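Local coordinates for protein 2-aminomuconic 6-semialdehyde dehydrogenase (Pseudomonas sp., PDB 7BZV) that probably oxidises 2-aminomuconic 6-semialdehyde with NAD+ as cofactor, in the meta-cleavage pathway of 2-aminophenol catabolism, and works as a tetramer, at residues L53-W57 and L168-A173; I72-E77 and G106-R111; F83-E87 and A98-I103. The contacts are given in a common frame with arbitrary orientation. Residues are numbered along the deposited sequence.

Interaction 1: residues L53-W57 and L168-A173; sequences LEGEW and LACGNA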
loop_
_atom_site.group_PDB
_atom_site.type_symbol
_atom_site.label_atom_id
_atom_site.label_comp_id
_atom_site.label_asym_id
_atom_site.label_seq_id
_atom_site.Cartn_x
_atom_site.Cartn_y
_atom_site.Cartn_z
ATOM N N LEU B 53 -27.559 -4.273 -13.956
ATOM C CA LEU B 53 -26.191 -4.023 -14.361
ATOM C C LEU B 53 -26.087 -3.653 -15.832
ATOM O O LEU B 53 -25.030 -3.169 -16.253
ATOM C CB LEU B 53 -25.336 -5.260 -14.062
ATOM C CG LEU B 53 -25.265 -5.600 -12.572
ATOM C CD1 LEU B 53 -24.453 -6.855 -12.338
ATOM C CD2 LEU B 53 -24.670 -4.421 -11.825
ATOM N N GLU B 54 -27.141 -3.891 -16.619
ATOM C CA GLU B 54 -27.196 -3.421 -17.996
ATOM C C GLU B 54 -27.760 -2.011 -18.097
ATOM O O GLU B 54 -27.826 -1.468 -19.196
ATOM C CB GLU B 54 -28.035 -4.375 -18.856
ATOM C CG GLU B 54 -27.377 -5.718 -19.122
ATOM C CD GLU B 54 -28.344 -6.727 -19.725
ATOM O OE1 GLU B 54 -27.918 -7.859 -20.025
ATOM O OE2 GLU B 54 -29.534 -6.387 -19.896
ATOM N N GLY B 55 -28.169 -1.413 -16.979
ATOM C CA GLY B 55 -28.692 -0.063 -16.988
ATOM C C GLY B 55 -27.851 0.934 -16.215
ATOM O O GLY B 55 -26.625 0.813 -16.158
ATOM N N GLU B 56 -28.541 1.909 -15.613
ATOM C CA GLU B 56 -27.924 3.013 -14.889
ATOM C C GLU B 56 -26.867 2.539 -13.894
ATOM O O GLU B 56 -25.767 3.091 -13.844
ATOM C CB GLU B 56 -29.010 3.801 -14.150
ATOM C CG GLU B 56 -28.491 5.049 -13.428
ATOM C CD GLU B 56 -29.589 5.869 -12.746
ATOM O OE1 GLU B 56 -30.754 5.726 -13.113
ATOM O OE2 GLU B 56 -29.288 6.675 -11.839
ATOM N N TRP B 57 -27.187 1.531 -13.075
ATOM C CA TRP B 57 -26.242 1.089 -12.044
ATOM C C TRP B 57 -24.934 0.606 -12.669
ATOM O O TRP B 57 -23.845 0.866 -12.140
ATOM C CB TRP B 57 -26.873 -0.015 -11.192
ATOM C CG TRP B 57 -26.112 -0.281 -9.883
ATOM C CD1 TRP B 57 -25.455 -1.420 -9.537
ATOM C CD2 TRP B 57 -25.951 0.620 -8.781
ATOM N NE1 TRP B 57 -24.875 -1.280 -8.309
ATOM C CE2 TRP B 57 -25.191 -0.047 -7.808
ATOM C CE3 TRP B 57 -26.402 1.917 -8.513
ATOM C CZ2 TRP B 57 -24.862 0.536 -6.584
ATOM C CZ3 TRP B 57 -26.079 2.496 -7.299
ATOM C CH2 TRP B 57 -25.318 1.809 -6.350
ATOM N N LEU B 168 -22.502 -3.163 -2.841
ATOM C CA LEU B 168 -22.948 -2.033 -3.658
ATOM C C LEU B 168 -21.782 -1.108 -4.007
ATOM O O LEU B 168 -21.745 -0.520 -5.090
ATOM C CB LEU B 168 -24.028 -1.231 -2.927
ATOM C CG LEU B 168 -25.371 -1.899 -2.617
ATOM C CD1 LEU B 168 -26.379 -0.976 -1.972
ATOM C CD2 LEU B 168 -25.941 -2.469 -3.927
ATOM N N ALA B 169 -20.826 -0.936 -3.091
ATOM C CA ALA B 169 -19.644 -0.129 -3.413
ATOM C C ALA B 169 -18.953 -0.624 -4.678
ATOM O O ALA B 169 -18.417 0.174 -5.462
ATOM C CB ALA B 169 -18.656 -0.178 -2.242
ATOM N N CYS B 170 -18.882 -1.943 -4.833
ATOM C CA CYS B 170 -18.227 -2.613 -5.955
ATOM C C CYS B 170 -19.124 -2.690 -7.187
ATOM O O CYS B 170 -18.716 -3.246 -8.222
ATOM C CB CYS B 170 -17.802 -4.003 -5.515
ATOM S SG CYS B 170 -16.412 -3.959 -4.383
ATOM N N GLY B 171 -20.317 -2.117 -7.108
ATOM C CA GLY B 171 -21.199 -2.008 -8.269
ATOM C C GLY B 171 -22.044 -3.229 -8.514
ATOM O O GLY B 171 -22.620 -3.362 -9.607
ATOM N N ASN B 172 -22.108 -4.145 -7.557
ATOM C CA ASN B 172 -22.998 -5.290 -7.701
ATOM C C ASN B 172 -24.452 -4.878 -7.479
ATOM O O ASN B 172 -24.755 -3.837 -6.883
ATOM C CB ASN B 172 -22.663 -6.382 -6.688
ATOM C CG ASN B 172 -21.232 -6.880 -6.806
ATOM O OD1 ASN B 172 -20.871 -7.634 -7.729
ATOM N ND2 ASN B 172 -20.415 -6.482 -5.859
ATOM N N ALA B 173 -25.362 -5.726 -7.952
ATOM C CA ALA B 173 -26.721 -5.785 -7.428
ATOM C C ALA B 173 -26.748 -6.832 -6.328
ATOM O O ALA B 173 -25.893 -7.717 -6.293
ATOM C CB ALA B 173 -27.739 -6.165 -8.510
HETATM O O HOH W 1 -22.232 -1.467 -11.453
#
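Residues 53-57 belong to the loop between helices 39-52 and 62-78, while 168-173 carry the chain out of helix 156-169 and into strand 173-177. The CA atoms come nearest at Leu53 and Ala173 (7.2 Å) and at Trp57 and Gly171 (7.0 Å), so the main chains stay apart, and the loop's side chains and one water reach the backbone of 168-173. Gly171 leaves the helix with phi/psi of 85/13, a positive phi that favours glycine, and ends it in a Schellman motif; its N bonds to Leu168 O at 2.9 Å. The turn presents peptide oxygens to the loop. Trp57 points toward it and donates from NE1 to Asn172 O (2.9 Å, N-H...O angle 133°), while its CZ2 lies 4.1 Å from Leu168 CB. Leu53 brings CD2 to 3.2 Å from Gly171 O. A water donates to Trp57 O (2.9 Å) and to Gly171 O (2.7 Å). The CA-to-CB bond of Asn172 points away, and its amide bonds Tyr475 O through ND2 and Gly145 N through OD1. Backbone carbonyls at a helix end thus find partners in an indole N-H and a water, which ties the loop to the helix-to-strand turn within a largely buried interface of 226 Å².

Interaction 2: residues I72-E77 and G106-R111; sequences IANEME and GIANFR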
loop_
_atom_site.group_PDB
_atom_site.type_symbol
_atom_site.label_atom_id
_atom_site.label_comp_id
_atom_site.label_asym_id
_atom_site.label_seq_id
_atom_site.Cartn_x
_atom_site.Cartn_y
_atom_site.Cartn_z
ATOM N N ILE B 72 -27.669 6.751 1.145
ATOM C CA ILE B 72 -28.298 5.669 1.894
ATOM C C ILE B 72 -28.101 5.862 3.391
ATOM O O ILE B 72 -29.049 5.764 4.181
ATOM C CB ILE B 72 -27.755 4.301 1.440
ATOM C CG1 ILE B 72 -28.298 3.956 0.057
ATOM C CG2 ILE B 72 -28.096 3.237 2.497
ATOM C CD1 ILE B 72 -27.513 2.838 -0.689
ATOM N N ALA B 73 -26.857 6.099 3.808
ATOM C CA ALA B 73 -26.589 6.277 5.225
ATOM C C ALA B 73 -27.349 7.479 5.790
ATOM O O ALA B 73 -27.869 7.415 6.906
ATOM C CB ALA B 73 -25.090 6.442 5.467
ATOM N N ASN B 74 -27.392 8.593 5.054
ATOM C CA ASN B 74 -28.105 9.768 5.550
ATOM C C ASN B 74 -29.590 9.467 5.736
ATOM O O ASN B 74 -30.197 9.900 6.716
ATOM C CB ASN B 74 -27.931 10.946 4.592
ATOM C CG ASN B 74 -26.528 11.580 4.650
ATOM O OD1 ASN B 74 -25.757 11.376 5.590
ATOM N ND2 ASN B 74 -26.192 12.320 3.608
ATOM N N GLU B 75 -30.196 8.722 4.799
ATOM C CA GLU B 75 -31.611 8.396 4.936
ATOM C C GLU B 75 -31.839 7.425 6.089
ATOM O O GLU B 75 -32.809 7.571 6.838
ATOM C CB GLU B 75 -32.148 7.842 3.620
ATOM C CG GLU B 75 -33.576 7.330 3.682
ATOM C CD GLU B 75 -34.616 8.411 3.968
ATOM O OE1 GLU B 75 -34.250 9.572 4.255
ATOM O OE2 GLU B 75 -35.815 8.086 3.918
ATOM N N MET B 76 -30.950 6.441 6.271
ATOM C CA MET B 76 -31.033 5.593 7.460
ATOM C C MET B 76 -30.978 6.422 8.735
ATOM O O MET B 76 -31.706 6.152 9.696
ATOM C CB MET B 76 -29.900 4.566 7.475
ATOM C CG MET B 76 -30.023 3.512 6.374
ATOM S SD MET B 76 -28.595 2.400 6.381
ATOM C CE MET B 76 -28.823 1.503 7.924
ATOM N N GLU B 77 -30.072 7.396 8.789
ATOM C CA GLU B 77 -29.976 8.215 9.990
ATOM C C GLU B 77 -31.263 9.007 10.214
ATOM O O GLU B 77 -31.758 9.095 11.338
ATOM C CB GLU B 77 -28.788 9.147 9.873
ATOM C CG GLU B 77 -28.324 9.772 11.170
ATOM C CD GLU B 77 -26.877 10.194 11.041
ATOM O OE1 GLU B 77 -26.641 11.114 10.232
ATOM O OE2 GLU B 77 -25.992 9.584 11.693
ATOM N N GLY B 106 -24.701 -0.147 12.011
ATOM C CA GLY B 106 -25.348 -0.451 10.741
ATOM C C GLY B 106 -25.272 0.703 9.760
ATOM O O GLY B 106 -25.089 0.503 8.552
ATOM N N ILE B 107 -25.425 1.925 10.263
ATOM C CA ILE B 107 -25.320 3.107 9.415
ATOM C C ILE B 107 -23.871 3.348 9.021
ATOM O O ILE B 107 -23.573 3.699 7.876
ATOM C CB ILE B 107 -25.889 4.328 10.158
ATOM C CG1 ILE B 107 -27.411 4.256 10.261
ATOM C CG2 ILE B 107 -25.450 5.634 9.504
ATOM C CD1 ILE B 107 -27.969 5.186 11.405
ATOM N N ALA B 108 -22.954 3.161 9.974
ATOM C CA ALA B 108 -21.546 3.449 9.744
ATOM C C ALA B 108 -20.956 2.544 8.684
ATOM O O ALA B 108 -19.982 2.928 8.008
ATOM C CB ALA B 108 -20.741 3.295 11.029
ATOM N N ASN B 109 -21.480 1.325 8.543
ATOM C CA ASN B 109 -20.979 0.468 7.469
ATOM C C ASN B 109 -21.039 1.173 6.127
ATOM O O ASN B 109 -20.107 1.072 5.313
ATOM C CB ASN B 109 -21.753 -0.850 7.407
ATOM C CG ASN B 109 -21.335 -1.804 8.521
ATOM O OD1 ASN B 109 -20.213 -1.745 8.980
ATOM N ND2 ASN B 109 -22.243 -2.655 8.969
ATOM N N PHE B 110 -22.142 1.857 5.847
ATOM C CA PHE B 110 -22.239 2.512 4.552
ATOM C C PHE B 110 -21.269 3.682 4.441
ATOM O O PHE B 110 -20.666 3.890 3.383
ATOM C CB PHE B 110 -23.656 2.955 4.336
ATOM C CG PHE B 110 -24.566 1.871 3.875
ATOM C CD1 PHE B 110 -24.513 1.416 2.569
ATOM C CD2 PHE B 110 -25.498 1.318 4.739
ATOM C CE1 PHE B 110 -25.374 0.432 2.125
ATOM C CE2 PHE B 110 -26.383 0.337 4.294
ATOM C CZ PHE B 110 -26.321 -0.105 2.987
ATOM N N ARG B 111 -21.098 4.453 5.520
ATOM C CA ARG B 111 -20.157 5.576 5.459
ATOM C C ARG B 111 -18.717 5.101 5.359
ATOM O O ARG B 111 -17.908 5.690 4.628
ATOM C CB ARG B 111 -20.321 6.480 6.688
ATOM C CG ARG B 111 -21.623 7.208 6.654
ATOM C CD ARG B 111 -21.874 8.191 7.806
ATOM N NE ARG B 111 -23.118 8.891 7.534
ATOM C CZ ARG B 111 -24.008 9.262 8.461
ATOM N NH1 ARG B 111 -23.796 9.017 9.743
ATOM N NH2 ARG B 111 -25.099 9.896 8.086
HETATM O O HOH W 2 -23.536 9.769 4.821
#
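Ala73 lies at the centre, its CB 3.7 Å from Arg111 CG, 3.9 Å from Phe110 CB and 4.1 Å from Ile107 CG2. Because alanine is so small, the CA atoms of Ala73 and Ile107 come within 5.4 Å, and the axes of segments 72-77 and 106-111 approach to 8.8 Å. Next to it, Ile72 CG2 sits 3.7 Å from the centroid of the Phe110 ring and only 5° off its normal, a CH-pi contact over the face. Met76 makes an oblique Met-aromatic contact with the same ring (SD to centroid 4.6 Å), and its CB meets Ile107 CG1 at 3.7 Å. Helix 156-169 adds Thr161 and Ala165 against Phe110. Toward solvent, the aliphatic part of Arg111 covers Ala73 and its guanidinium reaches Glu77 in a two-pronged salt bridge, NH2 to OE1 at 2.9 Å and NH1 to OE2 at 3.0 Å. NH2 also donates to Asn74 OD1 (3.0 Å), and a water links that oxygen (2.8 Å) to Arg111 NE (2.9 Å). With the segment axes crossing at -160°, this is antiparallel helix packing, apolar inside and salt-bridged along its solvent-facing edge, joining helices 62-78 and 95-119 in the N-terminal part of the aldehyde dehydrogenase fold.

Interaction 3: residues F83-E87 and A98-I103; sequences FLDAE and AATIDI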
loop_
_atom_site.group_PDB
_atom_site.type_symbol
_atom_site.label_atom_id
_atom_site.label_comp_id
_atom_site.label_asym_id
_atom_site.label_seq_id
_atom_site.Cartn_x
_atom_site.Cartn_y
_atom_site.Cartn_z
ATOM N N PHE B 83 -35.727 2.294 12.377
ATOM C CA PHE B 83 -34.851 1.129 12.389
ATOM C C PHE B 83 -34.725 0.582 13.795
ATOM O O PHE B 83 -34.814 -0.633 14.022
ATOM C CB PHE B 83 -33.466 1.500 11.819
ATOM C CG PHE B 83 -33.429 1.496 10.325
ATOM C CD1 PHE B 83 -33.115 0.348 9.631
ATOM C CD2 PHE B 83 -33.727 2.633 9.612
ATOM C CE1 PHE B 83 -33.133 0.336 8.240
ATOM C CE2 PHE B 83 -33.729 2.634 8.234
ATOM C CZ PHE B 83 -33.422 1.492 7.542
ATOM N N LEU B 84 -34.493 1.476 14.756
ATOM C CA LEU B 84 -34.393 1.068 16.146
ATOM C C LEU B 84 -35.636 0.294 16.597
ATOM O O LEU B 84 -35.533 -0.764 17.247
ATOM C CB LEU B 84 -34.210 2.299 17.021
ATOM C CG LEU B 84 -32.950 2.442 17.877
ATOM C CD1 LEU B 84 -33.221 3.641 18.829
ATOM C CD2 LEU B 84 -32.622 1.189 18.624
ATOM N N ASP B 85 -36.821 0.833 16.282
ATOM C CA ASP B 85 -38.077 0.225 16.730
ATOM C C ASP B 85 -38.230 -1.164 16.142
ATOM O O ASP B 85 -38.526 -2.130 16.856
ATOM C CB ASP B 85 -39.275 1.098 16.327
ATOM C CG ASP B 85 -39.361 2.418 17.113
ATOM O OD1 ASP B 85 -38.711 2.567 18.162
ATOM O OD2 ASP B 85 -40.102 3.317 16.678
ATOM N N ALA B 86 -37.998 -1.290 14.831
ATOM C CA ALA B 86 -38.155 -2.589 14.194
ATOM C C ALA B 86 -37.150 -3.596 14.736
ATOM O O ALA B 86 -37.496 -4.764 14.974
ATOM C CB ALA B 86 -38.012 -2.455 12.679
ATOM N N GLU B 87 -35.891 -3.175 14.898
ATOM C CA GLU B 87 -34.869 -4.097 15.380
ATOM C C GLU B 87 -35.196 -4.577 16.789
ATOM O O GLU B 87 -35.072 -5.773 17.106
ATOM C CB GLU B 87 -33.494 -3.420 15.327
ATOM C CG GLU B 87 -32.326 -4.396 15.413
ATOM C CD GLU B 87 -31.946 -4.941 14.058
ATOM O OE1 GLU B 87 -32.864 -5.193 13.231
ATOM O OE2 GLU B 87 -30.721 -5.093 13.810
ATOM N N ALA B 98 -29.271 -1.692 21.083
ATOM C CA ALA B 98 -29.690 -1.355 19.728
ATOM C C ALA B 98 -29.326 0.084 19.372
ATOM O O ALA B 98 -28.900 0.365 18.246
ATOM C CB ALA B 98 -31.186 -1.623 19.584
ATOM N N ALA B 99 -29.411 0.997 20.330
ATOM C CA ALA B 99 -29.147 2.407 20.049
ATOM C C ALA B 99 -27.676 2.768 20.112
ATOM O O ALA B 99 -27.303 3.883 19.725
ATOM C CB ALA B 99 -29.915 3.296 21.023
ATOM N N THR B 100 -26.828 1.890 20.624
ATOM C CA THR B 100 -25.416 2.195 20.638
ATOM C C THR B 100 -24.615 1.317 19.698
ATOM O O THR B 100 -23.558 1.745 19.230
ATOM C CB THR B 100 -24.829 2.061 22.042
ATOM O OG1 THR B 100 -24.809 0.683 22.416
ATOM C CG2 THR B 100 -25.640 2.889 23.020
ATOM N N ILE B 101 -25.096 0.112 19.400
ATOM C CA ILE B 101 -24.356 -0.816 18.554
ATOM C C ILE B 101 -25.088 -1.028 17.239
ATOM O O ILE B 101 -24.587 -0.649 16.165
ATOM C CB ILE B 101 -24.117 -2.140 19.298
ATOM C CG1 ILE B 101 -23.154 -1.871 20.465
ATOM C CG2 ILE B 101 -23.607 -3.219 18.340
ATOM C CD1 ILE B 101 -22.805 -3.055 21.260
ATOM N N ASP B 102 -26.267 -1.652 17.294
ATOM C CA ASP B 102 -26.868 -2.145 16.055
ATOM C C ASP B 102 -27.123 -1.025 15.055
ATOM O O ASP B 102 -26.728 -1.120 13.883
ATOM C CB ASP B 102 -28.145 -2.906 16.362
ATOM C CG ASP B 102 -27.873 -4.076 17.271
ATOM O OD1 ASP B 102 -27.755 -3.860 18.494
ATOM O OD2 ASP B 102 -27.698 -5.193 16.752
ATOM N N ILE B 103 -27.821 0.018 15.468
ATOM C CA ILE B 103 -28.267 0.990 14.478
ATOM C C ILE B 103 -27.072 1.863 14.098
ATOM O O ILE B 103 -26.856 2.098 12.900
ATOM C CB ILE B 103 -29.453 1.818 14.986
ATOM C CG1 ILE B 103 -30.793 1.122 14.710
ATOM C CG2 ILE B 103 -29.497 3.156 14.283
ATOM C CD1 ILE B 103 -30.871 -0.340 15.069
HETATM O O HOH W 3 -27.965 -5.367 14.074
#
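Leu84 reaches across to helix 95-119, setting CD2 3.3 Å from Ala98 CB and CD1 4.0 Å from Ala99 CB, while its CG lies 4.1 Å from Ile103 CG1. The two are consecutive helices packed almost at right angles in the aldehyde dehydrogenase fold: helix 80-91 is joined to helix 95-119 by a short connection, and the segment axes cross at 91° with a closest approach of 10.4 Å. Residues 98-102 form a wider pi-type turn, with Ile103 N bonded to Ala98 O at 3.0 Å. Ile103 also packs its CG1 against Phe83 CB (4.0 Å) and its CD1 against Glu87 CB (4.1 Å). Beyond CB, the Phe83 ring leads away to Leu188 and Val192 of helix 184-196. No direct hydrogen bond crosses the pair. Both acids have outside partners: Glu87 hydrogen-bonds Thr185 OG1 and Leu157 N, and Asp102 forms a salt bridge with Lys93. Between Glu87 OE2 and Asp102 OD2, 4.2 Å apart, one water donates to both, at 2.8 and 2.7 Å.

Overall arrangement
The three contacts are nested along the chain: interaction 3 falls inside the loop closed by interaction 2, which falls inside that closed by interaction 1. Interactions 2 and 3 share helix 95-119, have centres 12 Å apart and touch where Met76 O lies 4.1 Å from Phe83 CD2. Interactions 1 and 2, with centres 18 Å apart, meet through Leu168 CD1 and Ile72 CD1 at 4.2 Å, whereas interactions 1 and 3 stay about 12 Å apart at their nearest atoms. Helix 156-169 supplies a common neighbour, ending at interaction 1 and packing residues against both others. The side chain of Arg111 in interaction 2 is about 7 Å from a bound PEG. No other subunit touches these segments.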